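Local coordinates for thioredoxin domain-containing protein (Vibrio parahaemolyticus, PDB 2R5S), which is of unknown function, though the whole protein, of which this is the C-terminal tetratricopeptide-repeat part, may act as a protein-disulfide reductase, at residues G20-A25 against A47-E52. Numbering follows the deposited sequence.
Sequences GEHAQA and ADCLLE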
loop_
_atom_site.group_PDB
_atom_site.type_symbol
_atom_site.label_atom_id
_atom_site.label_comp_id
_atom_site.label_asym_id
_atom_site.label_seq_id
_atom_site.Cartn_x
_atom_site.Cartn_y
_atom_site.Cartn_z
ATOM N N GLY A 20 16.364 1.571 -5.693
ATOM C CA GLY A 20 15.009 1.092 -5.519
ATOM C C GLY A 20 14.628 0.608 -4.119
ATOM O O GLY A 20 13.750 -0.223 -3.981
ATOM N N GLU A 21 15.279 1.091 -3.078
ATOM C CA GLU A 21 14.901 0.703 -1.715
ATOM C C GLU A 21 13.919 1.688 -1.092
ATOM O O GLU A 21 14.243 2.344 -0.135
ATOM C CB GLU A 21 16.136 0.580 -0.850
ATOM C CG GLU A 21 17.077 -0.508 -1.356
ATOM C CD GLU A 21 16.650 -1.980 -1.073
ATOM O OE1 GLU A 21 15.909 -2.249 -0.099
ATOM O OE2 GLU A 21 17.138 -2.894 -1.818
ATOM N N HIS A 22 12.733 1.814 -1.661
ATOM C CA HIS A 22 11.792 2.827 -1.198
ATOM C C HIS A 22 11.496 2.707 0.290
ATOM O O HIS A 22 11.419 3.695 0.998
ATOM C CB HIS A 22 10.545 2.825 -2.089
ATOM C CG HIS A 22 10.876 2.794 -3.558
ATOM N ND1 HIS A 22 11.279 3.915 -4.257
ATOM C CD2 HIS A 22 10.937 1.768 -4.443
ATOM C CE1 HIS A 22 11.559 3.588 -5.506
ATOM N NE2 HIS A 22 11.340 2.293 -5.652
ATOM N N ALA A 23 11.426 1.482 0.795
ATOM C CA ALA A 23 10.914 1.301 2.124
ATOM C C ALA A 23 11.990 1.685 3.124
ATOM O O ALA A 23 11.677 2.400 4.061
ATOM C CB ALA A 23 10.398 -0.087 2.330
ATOM N N GLN A 24 13.255 1.315 2.868
ATOM C CA GLN A 24 14.386 1.879 3.647
ATOM C C GLN A 24 14.496 3.408 3.562
ATOM O O GLN A 24 14.625 4.103 4.602
ATOM C CB GLN A 24 15.734 1.218 3.284
ATOM C CG GLN A 24 15.879 -0.154 3.811
ATOM C CD GLN A 24 17.195 -0.790 3.377
ATOM O OE1 GLN A 24 18.268 -0.367 3.812
ATOM N NE2 GLN A 24 17.121 -1.810 2.522
ATOM N N ALA A 25 14.408 3.927 2.332
ATOM C CA ALA A 25 14.363 5.360 2.094
ATOM C C ALA A 25 13.280 6.093 2.906
ATOM O O ALA A 25 13.529 7.182 3.424
ATOM C CB ALA A 25 14.218 5.638 0.588
ATOM N N ALA A 47 6.922 11.041 -1.565
ATOM C CA ALA A 47 5.791 10.745 -2.454
ATOM C C ALA A 47 6.129 9.632 -3.404
ATOM O O ALA A 47 5.340 8.744 -3.570
ATOM C CB ALA A 47 5.407 11.936 -3.203
ATOM N N ASP A 48 7.302 9.690 -4.043
ATOM C CA ASP A 48 7.748 8.646 -4.956
ATOM C C ASP A 48 7.838 7.341 -4.185
ATOM O O ASP A 48 7.540 6.307 -4.730
ATOM C CB ASP A 48 9.116 9.042 -5.488
ATOM C CG ASP A 48 9.624 8.132 -6.525
ATOM O OD1 ASP A 48 8.829 7.489 -7.217
ATOM O OD2 ASP A 48 10.862 8.097 -6.709
ATOM N N CYS A 49 8.257 7.388 -2.911
ATOM C CA CYS A 49 8.429 6.165 -2.166
ATOM C C CYS A 49 7.051 5.536 -1.826
ATOM O O CYS A 49 6.845 4.288 -1.864
ATOM C CB CYS A 49 9.261 6.425 -0.898
ATOM S SG CYS A 49 11.032 6.656 -1.192
ATOM N N LEU A 50 6.098 6.380 -1.493
ATOM C CA LEU A 50 4.793 5.876 -1.104
ATOM C C LEU A 50 4.169 5.137 -2.319
ATOM O O LEU A 50 3.640 4.006 -2.243
ATOM C CB LEU A 50 3.924 7.034 -0.645
ATOM C CG LEU A 50 4.428 7.657 0.630
ATOM C CD1 LEU A 50 3.610 8.918 0.964
ATOM C CD2 LEU A 50 4.284 6.635 1.753
ATOM N N LEU A 51 4.283 5.774 -3.456
ATOM C CA LEU A 51 3.711 5.265 -4.635
ATOM C C LEU A 51 4.389 3.979 -5.083
ATOM O O LEU A 51 3.718 3.082 -5.601
ATOM C CB LEU A 51 3.875 6.326 -5.705
ATOM C CG LEU A 51 2.801 6.496 -6.736
ATOM C CD1 LEU A 51 1.917 7.568 -6.178
ATOM C CD2 LEU A 51 3.485 6.956 -8.033
ATOM N N GLU A 52 5.714 3.874 -4.946
ATOM C CA GLU A 52 6.397 2.662 -5.378
ATOM C C GLU A 52 6.064 1.526 -4.423
ATOM O O GLU A 52 6.267 0.351 -4.735
ATOM C CB GLU A 52 7.913 2.868 -5.371
ATOM C CG GLU A 52 8.428 3.858 -6.386
ATOM C CD GLU A 52 8.008 3.494 -7.815
ATOM O OE1 GLU A 52 7.061 4.132 -8.390
ATOM O OE2 GLU A 52 8.595 2.551 -8.317
#
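The imidazole of His22, which contributes the most surface to this contact, lies flat against the aliphatic part of Glu52. Glu52 CB sits almost over the middle of the ring, 3.4 Å from the centroid of the His22 imidazole and 11° off its normal, a CH-pi contact. Glu52 CG, anti to its own carbonyl carbon, runs over the same face and comes 3.3 Å from His22 CE1. The chain then bends at chi2 and carries the carboxylate past the NE2 side, its plane turned 64° from the ring, with OE2 3.8 Å from His22 NE2. On the opposite face Gly20 C lies toward the rim, so the imidazole is held between its own turn and the partner helix. Cys49 SG stands off the edge of the His22 ring, 5.2 Å from its centroid. The same SG touches His22 O (3.7 Å) and Ala25 CB (3.8 Å). The backbones are close here, His22 CA to Cys49 CA being 4.8 Å. Both segments belong to a tetratricopeptide-repeat region of paired helices, and the contact brings the first turn of helix 22-30 onto the last turns of helix 40-52. His22 ND1 is buried here without a polar partner; Asp48 OD2 stays 4.9 Å from that ND1, near enough perhaps to favour a protonated ring. In His22, CG is anti to the carbonyl carbon (chi1 -46°), which sends the ring across to helix 40-52. Behind it, Gly20 closes helix 9-18 with a Schellman motif, and Glu21 is the N-cap residue of the next helix. Leu17 of helix 9-18 packs on Cys49, while Lys81 of helix 73-88 touches Glu52.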